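Local coordinates for protein Nsp15 (Middle East respiratory syndrome-related coronavirus, PDB 5YVD) that cleaves RNA as a coronavirus endoribonuclease of the EndoU clan, probably on the 3' side of uridylates and as a hexamer, at residues A62-P67 with I119-S124; L72-A77 with S269-N274; E126-M129 with N133-F136; A154-A159 with V167-K172. One frame throughout, in Å; residues are numbered along the deposited sequence.

Contact 1. Residues A62-P67 with I119-S124; sequences AVRSHP and IRDNCS. Unlike the reference sequence in segment 119-124: C123 (reference Gly).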
loop_
_atom_site.group_PDB
_atom_site.type_symbol
_atom_site.label_atom_id
_atom_site.label_comp_id
_atom_site.label_asym_id
_atom_site.label_seq_id
_atom_site.Cartn_x
_atom_site.Cartn_y
_atom_site.Cartn_z
ATOM N N ALA A 62 -18.224 5.431 21.499
ATOM C CA ALA A 62 -19.239 5.765 22.463
ATOM C C ALA A 62 -19.810 7.138 22.278
ATOM O O ALA A 62 -19.122 8.091 22.444
ATOM C CB ALA A 62 -18.667 5.665 23.833
ATOM N N VAL A 63 -21.095 7.223 22.001
ATOM C CA VAL A 63 -21.726 8.479 21.677
ATOM C C VAL A 63 -22.314 9.149 22.905
ATOM O O VAL A 63 -23.520 9.156 23.116
ATOM C CB VAL A 63 -22.787 8.278 20.609
ATOM C CG1 VAL A 63 -23.358 9.633 20.152
ATOM C CG2 VAL A 63 -22.134 7.562 19.453
ATOM N N ARG A 64 -21.433 9.736 23.699
ATOM C CA ARG A 64 -21.805 10.351 24.974
ATOM C C ARG A 64 -20.719 11.317 25.333
ATOM O O ARG A 64 -19.627 11.216 24.802
ATOM C CB ARG A 64 -21.886 9.284 26.074
ATOM C CG ARG A 64 -20.699 8.336 26.040
ATOM C CD ARG A 64 -20.414 7.601 27.336
ATOM N NE ARG A 64 -21.305 6.481 27.569
ATOM C CZ ARG A 64 -20.919 5.300 28.046
ATOM N NH1 ARG A 64 -19.648 5.040 28.347
ATOM N NH2 ARG A 64 -21.829 4.362 28.229
ATOM N N SER A 65 -20.989 12.235 26.241
ATOM C CA SER A 65 -19.945 13.156 26.692
ATOM C C SER A 65 -18.962 12.441 27.607
ATOM O O SER A 65 -19.267 11.398 28.204
ATOM C CB SER A 65 -20.542 14.348 27.430
ATOM O OG SER A 65 -21.302 13.934 28.557
ATOM N N HIS A 66 -17.768 12.987 27.714
ATOM C CA HIS A 66 -16.798 12.438 28.646
ATOM C C HIS A 66 -15.753 13.484 28.952
ATOM O O HIS A 66 -15.613 14.443 28.187
ATOM C CB HIS A 66 -16.159 11.155 28.097
ATOM C CG HIS A 66 -15.492 11.310 26.768
ATOM N ND1 HIS A 66 -14.176 11.694 26.636
ATOM C CD2 HIS A 66 -15.950 11.097 25.510
ATOM C CE1 HIS A 66 -13.856 11.729 25.353
ATOM N NE2 HIS A 66 -14.913 11.368 24.645
ATOM N N PRO A 67 -15.025 13.320 30.068
ATOM C CA PRO A 67 -13.886 14.190 30.374
ATOM C C PRO A 67 -12.909 14.227 29.234
ATOM O O PRO A 67 -12.765 13.241 28.520
ATOM C CB PRO A 67 -13.244 13.534 31.595
ATOM C CG PRO A 67 -14.350 12.781 32.252
ATOM C CD PRO A 67 -15.323 12.386 31.166
ATOM N N ILE A 119 -20.100 5.100 34.826
ATOM C CA ILE A 119 -21.400 4.871 35.443
ATOM C C ILE A 119 -22.499 4.562 34.418
ATOM O O ILE A 119 -23.453 3.876 34.729
ATOM C CB ILE A 119 -21.818 6.081 36.302
ATOM C CG1 ILE A 119 -23.049 5.776 37.177
ATOM C CG2 ILE A 119 -22.137 7.279 35.429
ATOM C CD1 ILE A 119 -22.745 5.632 38.634
ATOM N N ARG A 120 -22.393 5.085 33.203
ATOM C CA ARG A 120 -23.461 4.881 32.212
ATOM C C ARG A 120 -23.521 3.453 31.653
ATOM O O ARG A 120 -24.492 3.096 30.993
ATOM C CB ARG A 120 -23.364 5.902 31.084
ATOM C CG ARG A 120 -23.844 7.276 31.517
ATOM C CD ARG A 120 -23.300 8.406 30.655
ATOM N NE ARG A 120 -21.853 8.566 30.821
ATOM C CZ ARG A 120 -21.123 9.490 30.216
ATOM N NH1 ARG A 120 -21.672 10.384 29.377
ATOM N NH2 ARG A 120 -19.833 9.516 30.453
ATOM N N ASP A 121 -22.500 2.640 31.932
ATOM C CA ASP A 121 -22.533 1.221 31.578
ATOM C C ASP A 121 -23.011 0.416 32.776
ATOM O O ASP A 121 -22.436 0.488 33.865
ATOM C CB ASP A 121 -21.165 0.753 31.133
ATOM C CG ASP A 121 -20.617 1.585 30.011
ATOM O OD1 ASP A 121 -21.408 1.926 29.106
ATOM O OD2 ASP A 121 -19.405 1.914 30.049
ATOM N N ASN A 122 -24.100 -0.317 32.575
ATOM C CA ASN A 122 -24.677 -1.159 33.610
ATOM C C ASN A 122 -23.565 -2.019 34.240
ATOM O O ASN A 122 -22.740 -2.584 33.534
ATOM C CB ASN A 122 -25.821 -2.008 33.020
ATOM C CG ASN A 122 -26.514 -2.869 34.059
ATOM O OD1 ASN A 122 -26.597 -4.090 33.924
ATOM N ND2 ASN A 122 -27.007 -2.235 35.110
ATOM N N CYS A 123 -23.509 -2.000 35.569
ATOM C CA CYS A 123 -22.607 -2.823 36.388
ATOM C C CYS A 123 -21.137 -2.430 36.397
ATOM O O CYS A 123 -20.338 -3.124 37.011
ATOM C CB CYS A 123 -22.753 -4.318 36.047
ATOM S SG CYS A 123 -24.404 -4.960 36.426
ATOM N N SER A 124 -20.771 -1.321 35.757
ATOM C CA SER A 124 -19.364 -0.856 35.772
ATOM C C SER A 124 -18.915 -0.314 37.135
ATOM O O SER A 124 -17.779 -0.519 37.548
ATOM C CB SER A 124 -19.127 0.212 34.717
ATOM O OG SER A 124 -19.038 -0.377 33.448
#
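R64 and D121 form a salt bridge in which R64 NH2 donates to D121 OD1 at 2.6 Å along a nearly straight line (169°). The oxygen lies in the guanidinium plane, but the nitrogen meets the carboxylate from above its plane. The second arginine, R120, reaches the other way and grips a single backbone atom end-on: S65 O accepts from R120 NH1 at 2.9 Å and from R120 NH2 at 3.0 Å. R120 NH2 also makes a salt bridge to D118, while S65 OG is bonded to P170 O. Between these two polar ends the arginines run antiparallel alongside each other, their guanidinium planes only 20° apart. R64 CD sits over the centre of the R120 guanidinium, 3.5 Å from R120 CZ, and R120 CB covers a face of the R64 group, 3.6 Å from R64 NH2. The bend of R64 at its third torsion (chi3 78°) turns its end toward D121, and F83 adds a cation-pi contact to the same side chain. The two positive groups come close, with R64 NE 3.9 Å from R120 NE; the carboxylates of D121 and D118 probably offset that charge, so that two loops of the middle domain are joined by interleaved arginines.

Contact 2. Residues L72-A77 with S269-N274; sequences LHNLQA and SSTIHN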
loop_
_atom_site.group_PDB
_atom_site.type_symbol
_atom_site.label_atom_id
_atom_site.label_comp_id
_atom_site.label_asym_id
_atom_site.label_seq_id
_atom_site.Cartn_x
_atom_site.Cartn_y
_atom_site.Cartn_z
ATOM N N LEU A 72 -7.798 11.985 31.122
ATOM C CA LEU A 72 -7.659 10.550 31.186
ATOM C C LEU A 72 -6.193 10.203 31.166
ATOM O O LEU A 72 -5.727 9.466 32.017
ATOM C CB LEU A 72 -8.397 9.884 30.036
ATOM C CG LEU A 72 -9.877 10.278 29.902
ATOM C CD1 LEU A 72 -10.531 9.369 28.866
ATOM C CD2 LEU A 72 -10.644 10.244 31.223
ATOM N N HIS A 73 -5.464 10.784 30.221
ATOM C CA HIS A 73 -4.004 10.588 30.123
ATOM C C HIS A 73 -3.251 10.970 31.399
ATOM O O HIS A 73 -2.346 10.269 31.812
ATOM C CB HIS A 73 -3.464 11.368 28.920
ATOM C CG HIS A 73 -1.971 11.444 28.847
ATOM N ND1 HIS A 73 -1.173 10.333 28.689
ATOM C CD2 HIS A 73 -1.135 12.507 28.866
ATOM C CE1 HIS A 73 0.092 10.707 28.631
ATOM N NE2 HIS A 73 0.143 12.022 28.733
ATOM N N ASN A 74 -3.642 12.061 32.036
ATOM C CA ASN A 74 -2.971 12.503 33.243
ATOM C C ASN A 74 -3.314 11.656 34.497
ATOM O O ASN A 74 -2.509 11.594 35.430
ATOM C CB ASN A 74 -3.259 13.988 33.499
ATOM C CG ASN A 74 -2.653 14.907 32.439
ATOM O OD1 ASN A 74 -1.969 14.456 31.511
ATOM N ND2 ASN A 74 -2.926 16.204 32.563
ATOM N N LEU A 75 -4.500 11.031 34.526
ATOM C CA LEU A 75 -4.822 10.023 35.544
ATOM C C LEU A 75 -4.231 8.659 35.186
ATOM O O LEU A 75 -4.438 7.677 35.905
ATOM C CB LEU A 75 -6.331 9.865 35.703
ATOM C CG LEU A 75 -7.191 11.077 36.069
ATOM C CD1 LEU A 75 -8.616 10.610 36.284
ATOM C CD2 LEU A 75 -6.658 11.795 37.303
ATOM N N GLN A 76 -3.502 8.609 34.077
ATOM C CA GLN A 76 -2.901 7.395 33.541
ATOM C C GLN A 76 -3.908 6.289 33.258
ATOM O O GLN A 76 -3.720 5.133 33.662
ATOM C CB GLN A 76 -1.794 6.871 34.446
ATOM C CG GLN A 76 -0.625 7.818 34.622
ATOM C CD GLN A 76 0.086 7.593 35.945
ATOM O OE1 GLN A 76 -0.547 7.306 36.975
ATOM N NE2 GLN A 76 1.402 7.716 35.927
ATOM N N ALA A 77 -4.966 6.644 32.546
ATOM C CA ALA A 77 -5.924 5.648 32.078
ATOM C C ALA A 77 -5.357 4.938 30.853
ATOM O O ALA A 77 -5.137 5.563 29.827
ATOM C CB ALA A 77 -7.245 6.302 31.743
ATOM N N SER A 269 -5.317 16.365 22.466
ATOM C CA SER A 269 -5.604 16.938 23.783
ATOM C C SER A 269 -4.458 16.707 24.750
ATOM O O SER A 269 -4.004 15.575 24.914
ATOM C CB SER A 269 -6.864 16.342 24.359
ATOM O OG SER A 269 -7.133 16.848 25.656
ATOM N N SER A 270 -3.997 17.798 25.364
ATOM C CA SER A 270 -2.842 17.785 26.234
ATOM C C SER A 270 -2.787 19.085 27.057
ATOM O O SER A 270 -3.141 20.174 26.571
ATOM C CB SER A 270 -1.556 17.614 25.404
ATOM O OG SER A 270 -0.386 17.673 26.213
ATOM N N THR A 271 -2.345 18.960 28.304
ATOM C CA THR A 271 -2.239 20.108 29.184
ATOM C C THR A 271 -1.296 21.151 28.620
ATOM O O THR A 271 -1.576 22.351 28.755
ATOM C CB THR A 271 -1.802 19.706 30.600
ATOM O OG1 THR A 271 -2.831 18.918 31.189
ATOM C CG2 THR A 271 -1.616 20.904 31.461
ATOM N N ILE A 272 -0.207 20.688 27.989
ATOM C CA ILE A 272 0.733 21.551 27.234
ATOM C C ILE A 272 0.797 21.197 25.751
ATOM O O ILE A 272 0.907 20.031 25.362
ATOM C CB ILE A 272 2.181 21.410 27.732
ATOM C CG1 ILE A 272 2.273 21.628 29.244
ATOM C CG2 ILE A 272 3.108 22.359 26.981
ATOM C CD1 ILE A 272 3.328 20.750 29.905
ATOM N N HIS A 273 0.794 22.235 24.937
ATOM C CA HIS A 273 0.931 22.117 23.511
ATOM C C HIS A 273 2.203 22.847 23.053
ATOM O O HIS A 273 2.529 23.932 23.553
ATOM C CB HIS A 273 -0.296 22.737 22.827
ATOM C CG HIS A 273 -1.552 21.932 22.970
ATOM N ND1 HIS A 273 -2.074 21.177 21.945
ATOM C CD2 HIS A 273 -2.386 21.763 24.015
ATOM C CE1 HIS A 273 -3.180 20.587 22.346
ATOM N NE2 HIS A 273 -3.395 20.927 23.600
ATOM N N ASN A 274 2.901 22.258 22.081
ATOM C CA ASN A 274 4.128 22.830 21.555
ATOM C C ASN A 274 3.950 23.204 20.113
ATOM O O ASN A 274 3.570 22.382 19.317
ATOM C CB ASN A 274 5.266 21.813 21.646
ATOM C CG ASN A 274 5.763 21.586 23.069
ATOM O OD1 ASN A 274 5.542 22.397 23.963
ATOM N ND2 ASN A 274 6.460 20.470 23.274
HETATM O O HOH W 1 -1.690 15.926 29.092
#
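T271 OG1 is held from two sides of the domain boundary: it accepts a hydrogen bond from N74 ND2 at 3.0 Å and is also hydrogen-bonded to the carboxylate of D320. The N74 bond is bent, with an angle of 142° at the hydrogen, although the hydroxyl oxygen lies close to the amide plane. N74 ND2 has a further acceptor in the backbone carbonyl of D320, so D320 engages both partners. A water donates to N74 OD1 at 2.8 Å and accepts from the backbone T271 N at 3.2 Å, giving the asparagine a direct and a water-mediated link to the same threonine. Together they are consistent with the modelled turn of the amide. On T271, OG1 stands beside the backbone N and anti to the carbonyl carbon (chi1 -66°), which presents the hydroxyl to N74. Just before T271, S270 OG donates to I272 O at 2.8 Å. N74 ends helix 69-74, which closes in a Schellman motif with Q76 at positive phi; T271 lies in the loop leading into strand 273-279 in the endoribonuclease domain. N74 packs on T322 and T271 on I324, both of strand 322-331.

Contact 3. Residues E126-M129 with N133-F136; sequences EKFM and NAIF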
loop_
_atom_site.group_PDB
_atom_site.type_symbol
_atom_site.label_atom_id
_atom_site.label_comp_id
_atom_site.label_asym_id
_atom_site.label_seq_id
_atom_site.Cartn_x
_atom_site.Cartn_y
_atom_site.Cartn_z
ATOM N N GLU A 126 -19.857 -1.350 40.213
ATOM C CA GLU A 126 -19.528 -2.525 41.044
ATOM C C GLU A 126 -18.258 -3.216 40.569
ATOM O O GLU A 126 -17.442 -3.656 41.375
ATOM C CB GLU A 126 -20.676 -3.528 41.075
ATOM C CG GLU A 126 -21.952 -2.978 41.719
ATOM C CD GLU A 126 -22.902 -2.255 40.759
ATOM O OE1 GLU A 126 -22.571 -2.074 39.566
ATOM O OE2 GLU A 126 -23.987 -1.853 41.212
ATOM N N LYS A 127 -18.069 -3.277 39.258
ATOM C CA LYS A 127 -16.830 -3.835 38.710
ATOM C C LYS A 127 -15.621 -2.966 39.131
ATOM O O LYS A 127 -14.592 -3.469 39.636
ATOM C CB LYS A 127 -16.934 -3.984 37.181
ATOM C CG LYS A 127 -16.646 -5.395 36.686
ATOM C CD LYS A 127 -15.184 -5.776 36.925
ATOM C CE LYS A 127 -14.927 -7.281 36.789
ATOM N NZ LYS A 127 -13.500 -7.649 37.050
ATOM N N PHE A 128 -15.762 -1.655 38.954
ATOM C CA PHE A 128 -14.743 -0.737 39.420
ATOM C C PHE A 128 -14.473 -0.942 40.899
ATOM O O PHE A 128 -13.320 -0.804 41.328
ATOM C CB PHE A 128 -15.132 0.726 39.132
ATOM C CG PHE A 128 -14.309 1.746 39.881
ATOM C CD1 PHE A 128 -13.004 2.008 39.515
ATOM C CD2 PHE A 128 -14.847 2.443 40.941
ATOM C CE1 PHE A 128 -12.247 2.941 40.191
ATOM C CE2 PHE A 128 -14.094 3.375 41.620
ATOM C CZ PHE A 128 -12.789 3.626 41.244
ATOM N N MET A 129 -15.517 -1.259 41.675
ATOM C CA MET A 129 -15.365 -1.438 43.144
ATOM C C MET A 129 -14.597 -2.690 43.501
ATOM O O MET A 129 -14.000 -2.737 44.566
ATOM C CB MET A 129 -16.705 -1.489 43.897
ATOM C CG MET A 129 -17.484 -0.196 43.953
ATOM S SD MET A 129 -16.583 1.108 44.775
ATOM C CE MET A 129 -16.452 0.454 46.440
ATOM N N ASN A 133 -6.670 -1.428 40.670
ATOM C CA ASN A 133 -6.043 -0.281 40.022
ATOM C C ASN A 133 -6.953 0.195 38.915
ATOM O O ASN A 133 -7.057 -0.465 37.875
ATOM C CB ASN A 133 -4.680 -0.673 39.447
ATOM C CG ASN A 133 -3.644 -1.004 40.527
ATOM O OD1 ASN A 133 -3.660 -0.458 41.603
ATOM N ND2 ASN A 133 -2.713 -1.873 40.203
ATOM N N ALA A 134 -7.635 1.318 39.132
ATOM C CA ALA A 134 -8.670 1.766 38.186
ATOM C C ALA A 134 -9.095 3.215 38.349
ATOM O O ALA A 134 -8.791 3.860 39.347
ATOM C CB ALA A 134 -9.901 0.883 38.308
ATOM N N ILE A 135 -9.839 3.685 37.347
ATOM C CA ILE A 135 -10.396 5.035 37.288
ATOM C C ILE A 135 -11.913 4.925 37.066
ATOM O O ILE A 135 -12.383 4.085 36.286
ATOM C CB ILE A 135 -9.722 5.814 36.129
ATOM C CG1 ILE A 135 -8.277 6.134 36.496
ATOM C CG2 ILE A 135 -10.475 7.095 35.772
ATOM C CD1 ILE A 135 -7.431 6.549 35.319
ATOM N N PHE A 136 -12.688 5.753 37.759
ATOM C CA PHE A 136 -14.136 5.744 37.565
ATOM C C PHE A 136 -14.631 7.113 37.167
ATOM O O PHE A 136 -14.225 8.116 37.761
ATOM C CB PHE A 136 -14.877 5.288 38.810
ATOM C CG PHE A 136 -16.317 4.958 38.543
ATOM C CD1 PHE A 136 -17.339 5.784 38.980
ATOM C CD2 PHE A 136 -16.640 3.851 37.793
ATOM C CE1 PHE A 136 -18.661 5.492 38.684
ATOM C CE2 PHE A 136 -17.951 3.543 37.505
ATOM C CZ PHE A 136 -18.968 4.366 37.945
#
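F128, F136 and A134 account for nearly all of the surface buried here, and F128 lies at the centre. Its ring, leaving helix 124-129, is inserted against the strand, so that the two strand residues meet it in different ways. F136 presents its methylene: CB sits 3.4 Å from the centroid of the F128 ring, only 8° off the ring normal, a CH-pi contact over the middle of the face. A134 comes instead to the rim, its CB near the ring plane and 3.5 Å from F128 CD1. The backbone of I135 also touches the ring, with I135 C 3.7 Å from F128 CE1, while the I135 side chain leaves the strand on the reverse side to meet L75 and A77.

The two phenylalanine rings do not stack squarely. Their planes are inclined by 27° and strongly offset, with centroids 5.1 Å apart, so there is little face-to-face overlap, and F136 CD2 lies beside the root of the other ring, 3.7 Å from F128 CB. In F128 the ring is carried anti to the backbone N (chi1 165°), which directs it from the helix onto the strand. Y176 of the adjacent strand 174-178 touches both phenylalanines, and K178 adds a cation-pi contact to F128 as well as a hydrogen bond to its carbonyl. The contact is entirely apolar across the two segments. Strand 115-118, helix 124-129 and the parallel strand 134-138 form a beta-alpha-beta unit of the middle domain, and F128 packs its helix onto the sheet.

Contact 4. Residues A154-A159 with V167-K172; sequences AYFNGA and VKQPVK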
loop_
_atom_site.group_PDB
_atom_site.type_symbol
_atom_site.label_atom_id
_atom_site.label_comp_id
_atom_site.label_asym_id
_atom_site.label_seq_id
_atom_site.Cartn_x
_atom_site.Cartn_y
_atom_site.Cartn_z
ATOM N N ALA A 154 -16.525 19.541 28.882
ATOM C CA ALA A 154 -16.315 18.131 28.560
ATOM C C ALA A 154 -16.296 17.953 27.037
ATOM O O ALA A 154 -16.582 18.880 26.281
ATOM C CB ALA A 154 -17.423 17.281 29.190
ATOM N N TYR A 155 -15.965 16.755 26.592
ATOM C CA TYR A 155 -15.841 16.475 25.184
ATOM C C TYR A 155 -17.084 15.727 24.743
ATOM O O TYR A 155 -17.530 14.848 25.456
ATOM C CB TYR A 155 -14.615 15.606 25.000
ATOM C CG TYR A 155 -14.167 15.370 23.582
ATOM C CD1 TYR A 155 -14.619 14.270 22.847
ATOM C CD2 TYR A 155 -13.244 16.213 22.992
ATOM C CE1 TYR A 155 -14.153 14.035 21.561
ATOM C CE2 TYR A 155 -12.793 15.995 21.705
ATOM C CZ TYR A 155 -13.239 14.914 20.995
ATOM O OH TYR A 155 -12.751 14.744 19.727
ATOM N N PHE A 156 -17.652 16.082 23.591
ATOM C CA PHE A 156 -18.791 15.328 23.037
ATOM C C PHE A 156 -18.802 15.341 21.495
ATOM O O PHE A 156 -18.872 16.413 20.882
ATOM C CB PHE A 156 -20.119 15.869 23.605
ATOM C CG PHE A 156 -21.350 15.133 23.126
ATOM C CD1 PHE A 156 -21.423 13.740 23.179
ATOM C CD2 PHE A 156 -22.459 15.838 22.654
ATOM C CE1 PHE A 156 -22.557 13.080 22.749
ATOM C CE2 PHE A 156 -23.599 15.180 22.224
ATOM C CZ PHE A 156 -23.649 13.805 22.273
ATOM N N ASN A 157 -18.716 14.152 20.881
ATOM C CA ASN A 157 -18.718 14.010 19.420
ATOM C C ASN A 157 -17.731 14.960 18.675
ATOM O O ASN A 157 -18.045 15.472 17.605
ATOM C CB ASN A 157 -20.139 14.212 18.868
ATOM C CG ASN A 157 -21.141 13.183 19.380
ATOM O OD1 ASN A 157 -20.783 12.094 19.847
ATOM N ND2 ASN A 157 -22.420 13.523 19.282
ATOM N N GLY A 158 -16.552 15.194 19.236
ATOM C CA GLY A 158 -15.594 16.109 18.630
ATOM C C GLY A 158 -15.562 17.527 19.193
ATOM O O GLY A 158 -14.568 18.230 19.010
ATOM N N ALA A 159 -16.627 17.956 19.871
ATOM C CA ALA A 159 -16.720 19.336 20.410
ATOM C C ALA A 159 -16.443 19.464 21.890
ATOM O O ALA A 159 -16.599 18.511 22.654
ATOM C CB ALA A 159 -18.105 19.925 20.144
ATOM N N VAL A 167 -27.727 22.145 29.141
ATOM C CA VAL A 167 -26.961 21.008 28.592
ATOM C C VAL A 167 -27.609 19.628 28.853
ATOM O O VAL A 167 -28.003 19.338 29.961
ATOM C CB VAL A 167 -25.505 21.034 29.081
ATOM C CG1 VAL A 167 -25.362 20.421 30.476
ATOM C CG2 VAL A 167 -24.624 20.316 28.085
ATOM N N LYS A 168 -27.735 18.792 27.827
ATOM C CA LYS A 168 -28.496 17.543 27.948
ATOM C C LYS A 168 -27.626 16.284 27.921
ATOM O O LYS A 168 -28.141 15.172 27.867
ATOM C CB LYS A 168 -29.592 17.433 26.867
ATOM C CG LYS A 168 -30.713 18.482 26.883
ATOM C CD LYS A 168 -31.050 19.101 28.245
ATOM C CE LYS A 168 -31.606 18.096 29.253
ATOM N NZ LYS A 168 -33.084 17.969 29.168
ATOM N N GLN A 169 -26.318 16.462 27.964
ATOM C CA GLN A 169 -25.398 15.399 28.328
ATOM C C GLN A 169 -24.726 15.948 29.550
ATOM O O GLN A 169 -24.650 17.154 29.706
ATOM C CB GLN A 169 -24.321 15.194 27.255
ATOM C CG GLN A 169 -24.797 14.528 25.970
ATOM C CD GLN A 169 -24.971 13.013 26.081
ATOM O OE1 GLN A 169 -24.355 12.354 26.906
ATOM N NE2 GLN A 169 -25.802 12.462 25.225
ATOM N N PRO A 170 -24.226 15.081 30.420
ATOM C CA PRO A 170 -23.495 15.601 31.564
ATOM C C PRO A 170 -22.186 16.281 31.158
ATOM O O PRO A 170 -21.543 15.896 30.168
ATOM C CB PRO A 170 -23.208 14.350 32.393
ATOM C CG PRO A 170 -23.245 13.194 31.424
ATOM C CD PRO A 170 -24.228 13.608 30.349
ATOM N N VAL A 171 -21.813 17.305 31.919
ATOM C CA VAL A 171 -20.558 18.036 31.733
ATOM C C VAL A 171 -19.708 17.983 33.023
ATOM O O VAL A 171 -18.467 17.932 32.997
ATOM C CB VAL A 171 -20.859 19.499 31.334
ATOM C CG1 VAL A 171 -19.581 20.318 31.220
ATOM C CG2 VAL A 171 -21.625 19.544 30.026
ATOM N N LYS A 172 -20.370 18.005 34.170
ATOM C CA LYS A 172 -19.646 17.944 35.429
ATOM C C LYS A 172 -19.428 16.484 35.793
ATOM O O LYS A 172 -20.382 15.762 36.145
ATOM C CB LYS A 172 -20.403 18.689 36.537
ATOM C CG LYS A 172 -19.668 18.713 37.881
ATOM C CD LYS A 172 -19.033 20.047 38.226
ATOM C CE LYS A 172 -18.167 20.620 37.129
ATOM N NZ LYS A 172 -17.487 21.813 37.681
#
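Q169, the first residue of 167-172 to touch the hairpin strand, lays its side chain over the ring of F156. Q169 CG stands 4.0 Å from the ring centroid and 13° off its normal, a CH-pi contact, although it is displaced toward the rim. The amide follows the ring, stacked on it with planes 27° apart, and Q169 NE2 comes to 3.9 Å from F156 CZ. The bend at the second torsion (chi2 -78°) folds the amide back along the aromatic face. Its oxygen, Q169 OE1, takes a weak hydrogen bond from the backbone N of S65. N157 ND2 lies over the opposite face of the F156 ring, toward the rim, and is hydrogen-bonded to T278 of a second subunit. P170 contributes little, its nearest approach being P170 O at 4.5 Å from A154 CB. V171 then turns CG1 onto the start of the strand, 3.9 Å from A154 N and 4.2 Å from A154 CB, and also packs on I161 of the paired strand. Across the two segments the contact relies on dispersion and on the ring face; this leaves F156 between the side chains of Q169 and N157 where the hairpin meets another copy of the protein.

Overall arrangement
Contacts 1, 3 and 4 follow one another along the chain within the middle domain, whereas contact 2 reaches from helix 69-74 to the endoribonuclease domain; contacts 3 and 4 are nested in the loop it closes, and its segments alternate with those of contact 1. Contacts 1 and 4 have centres 12 Å apart and share a seam, where the 62-67 loop bonds to both the hairpin and the 167-172 loop. Contact 3, its centre about 13 Å from that of contact 1, touches it through F136 and I119. I135 carries the mixed sheet to residues of contact 2. Of the four, contact 2 alone joins the middle and endoribonuclease domains, while contacts 1, 2 and 4 also touch neighbouring subunits of the hexamer.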